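Local coordinates for pyridoxal phosphate homeostasis protein (Bifidobacterium adolescentis ATCC 15703, PDB 3CPG) that probably binds pyridoxal 5'-phosphate and takes part in keeping the cellular supply of this cofactor in balance, at residues G76-Q81 with H118-L123. Sequence-based numbering, arbitrary orientation.
Sequences GENRPQ and HLIGQL
Two neighbouring parallel strands of the TIM barrel end side by side at G76–E77 and H118–L119, and the loops that leave their C-terminal ends, where a TIM barrel carries its active site, stay in touch. E77 uses both its backbone groups: its N–H bonds to H118 O at 2.9 Å within the sheet, and its carbonyl accepts I120 N, just past the strand end, at 2.8 Å (169° at the hydrogen). At G76 a beta-carbon would clash with CG2 of I120, and at G121 one would run into N78 O, which instead receives a CA–H···O contact from G121 CA at 3.2 Å. A water donating to both N78 O and Q122 O links the diverging loops beyond the strand ends. The side chain of N78 lies obliquely across I120, its ND2 3.4 Å from CG1. I120 CG1 stands between its own backbone N and carbonyl carbon (chi1 63°), which brings the branch up to the asparagine amide and to E77 O. An alanine in place of N78 has no amide to lie against I120, and would probably leave a gap beside CG1 and weaken the side-chain contact with K57, the predicted cofactor attachment site, unoccupied here. On the other face of the sheet from H118, L119 has CG anti to the backbone N (chi1 178°), and its CD1 reaches E77 O at 3.3 Å. P80, in the first turn of helix 80-96, sets its ring CG 3.9 Å from CD1 of L123. V83 of that helix touches both E77 and L119, while from helix 128-131 V131 packs on P80 and I128 on L123; the E77 carboxylate hydrogen-bonds T56 and salt-bridges K86, and on adjoining strand 137-141 E139 is hydrogen-bonded to the H118 ring.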
loop_
_atom_site.group_PDB
_atom_site.type_symbol
_atom_site.label_atom_id
_atom_site.label_comp_id
_atom_site.label_asym_id
_atom_site.label_seq_id
_atom_site.Cartn_x
_atom_site.Cartn_y
_atom_site.Cartn_z
ATOM N N GLY A 76 -0.372 -5.389 3.074
ATOM C CA GLY A 76 0.370 -5.309 1.835
ATOM C C GLY A 76 1.565 -6.236 1.888
ATOM O O GLY A 76 2.343 -6.203 2.841
ATOM N N GLU A 77 1.695 -7.079 0.869
ATOM C CA GLU A 77 2.806 -8.017 0.775
ATOM C C GLU A 77 3.811 -7.464 -0.223
ATOM O O GLU A 77 3.438 -6.737 -1.146
ATOM C CB GLU A 77 2.322 -9.383 0.280
ATOM C CG GLU A 77 1.568 -10.229 1.301
ATOM C CD GLU A 77 2.458 -10.786 2.409
ATOM O OE1 GLU A 77 3.679 -10.937 2.191
ATOM O OE2 GLU A 77 1.931 -11.094 3.499
ATOM N N ASN A 78 5.079 -7.817 -0.041
ATOM C CA ASN A 78 6.130 -7.358 -0.942
ATOM C C ASN A 78 6.335 -8.283 -2.135
ATOM O O ASN A 78 6.463 -7.824 -3.272
ATOM C CB ASN A 78 7.457 -7.230 -0.191
ATOM C CG ASN A 78 7.701 -5.832 0.325
ATOM O OD1 ASN A 78 8.617 -5.139 -0.127
ATOM N ND2 ASN A 78 6.880 -5.401 1.271
ATOM N N ARG A 79 6.365 -9.586 -1.876
ATOM C CA ARG A 79 6.611 -10.559 -2.933
ATOM C C ARG A 79 5.402 -11.372 -3.368
ATOM O O ARG A 79 4.644 -11.872 -2.539
ATOM C CB ARG A 79 7.715 -11.528 -2.498
ATOM C CG ARG A 79 9.030 -10.867 -2.109
ATOM C CD ARG A 79 10.090 -11.913 -1.811
ATOM N NE ARG A 79 9.678 -12.819 -0.743
ATOM C CZ ARG A 79 10.354 -13.905 -0.378
ATOM N NH1 ARG A 79 11.482 -14.224 -0.999
ATOM N NH2 ARG A 79 9.902 -14.673 0.605
ATOM N N PRO A 80 5.210 -11.522 -4.690
ATOM C CA PRO A 80 4.082 -12.295 -5.210
ATOM C C PRO A 80 4.067 -13.724 -4.669
ATOM O O PRO A 80 3.002 -14.301 -4.467
ATOM C CB PRO A 80 4.303 -12.248 -6.719
ATOM C CG PRO A 80 4.896 -10.892 -6.918
ATOM C CD PRO A 80 5.895 -10.797 -5.778
ATOM N N GLN A 81 5.248 -14.291 -4.429
ATOM C CA GLN A 81 5.339 -15.659 -3.919
ATOM C C GLN A 81 4.719 -15.766 -2.533
ATOM O O GLN A 81 4.148 -16.798 -2.179
ATOM C CB GLN A 81 6.795 -16.128 -3.858
ATOM C CG GLN A 81 7.617 -15.771 -5.083
ATOM C CD GLN A 81 8.403 -14.484 -4.896
ATOM O OE1 GLN A 81 9.254 -14.390 -4.006
ATOM N NE2 GLN A 81 8.125 -13.488 -5.731
ATOM N N HIS A 118 -3.016 -5.354 -0.678
ATOM C CA HIS A 118 -2.160 -4.737 -1.686
ATOM C C HIS A 118 -0.827 -5.427 -1.890
ATOM O O HIS A 118 -0.362 -6.179 -1.036
ATOM C CB HIS A 118 -1.843 -3.282 -1.312
ATOM C CG HIS A 118 -3.036 -2.382 -1.266
ATOM N ND1 HIS A 118 -2.923 -1.008 -1.256
ATOM C CD2 HIS A 118 -4.361 -2.654 -1.195
ATOM C CE1 HIS A 118 -4.129 -0.471 -1.181
ATOM N NE2 HIS A 118 -5.017 -1.447 -1.142
ATOM N N LEU A 119 -0.228 -5.167 -3.047
ATOM C CA LEU A 119 1.107 -5.661 -3.343
ATOM C C LEU A 119 1.872 -4.351 -3.251
ATOM O O LEU A 119 1.535 -3.388 -3.944
ATOM C CB LEU A 119 1.232 -6.220 -4.762
ATOM C CG LEU A 119 2.676 -6.680 -5.026
ATOM C CD1 LEU A 119 2.957 -7.936 -4.209
ATOM C CD2 LEU A 119 2.896 -6.958 -6.498
ATOM N N ILE A 120 2.874 -4.293 -2.383
ATOM C CA ILE A 120 3.638 -3.068 -2.222
ATOM C C ILE A 120 5.096 -3.223 -2.637
ATOM O O ILE A 120 5.863 -2.263 -2.591
ATOM C CB ILE A 120 3.551 -2.559 -0.766
ATOM C CG1 ILE A 120 4.173 -3.581 0.185
ATOM C CG2 ILE A 120 2.092 -2.338 -0.385
ATOM C CD1 ILE A 120 4.170 -3.145 1.646
ATOM N N GLY A 121 5.470 -4.434 -3.041
ATOM C CA GLY A 121 6.831 -4.684 -3.492
ATOM C C GLY A 121 6.855 -4.645 -5.012
ATOM O O GLY A 121 5.799 -4.655 -5.645
ATOM N N GLN A 122 8.045 -4.599 -5.607
ATOM C CA GLN A 122 8.148 -4.542 -7.062
ATOM C C GLN A 122 7.532 -5.784 -7.699
ATOM O O GLN A 122 7.713 -6.902 -7.218
ATOM C CB GLN A 122 9.610 -4.390 -7.492
ATOM C CG GLN A 122 10.294 -3.112 -6.986
ATOM C CD GLN A 122 9.494 -1.844 -7.256
ATOM O OE1 GLN A 122 8.723 -1.391 -6.411
ATOM N NE2 GLN A 122 9.672 -1.273 -8.440
ATOM N N LEU A 123 6.805 -5.574 -8.791
ATOM C CA LEU A 123 6.120 -6.658 -9.486
ATOM C C LEU A 123 6.767 -7.059 -10.805
ATOM O O LEU A 123 6.717 -6.312 -11.786
ATOM C CB LEU A 123 4.664 -6.253 -9.736
ATOM C CG LEU A 123 3.773 -7.219 -10.522
ATOM C CD1 LEU A 123 3.746 -8.582 -9.841
ATOM C CD2 LEU A 123 2.369 -6.630 -10.610
HETATM O O HOH W 1 8.659 -8.067 -5.007
#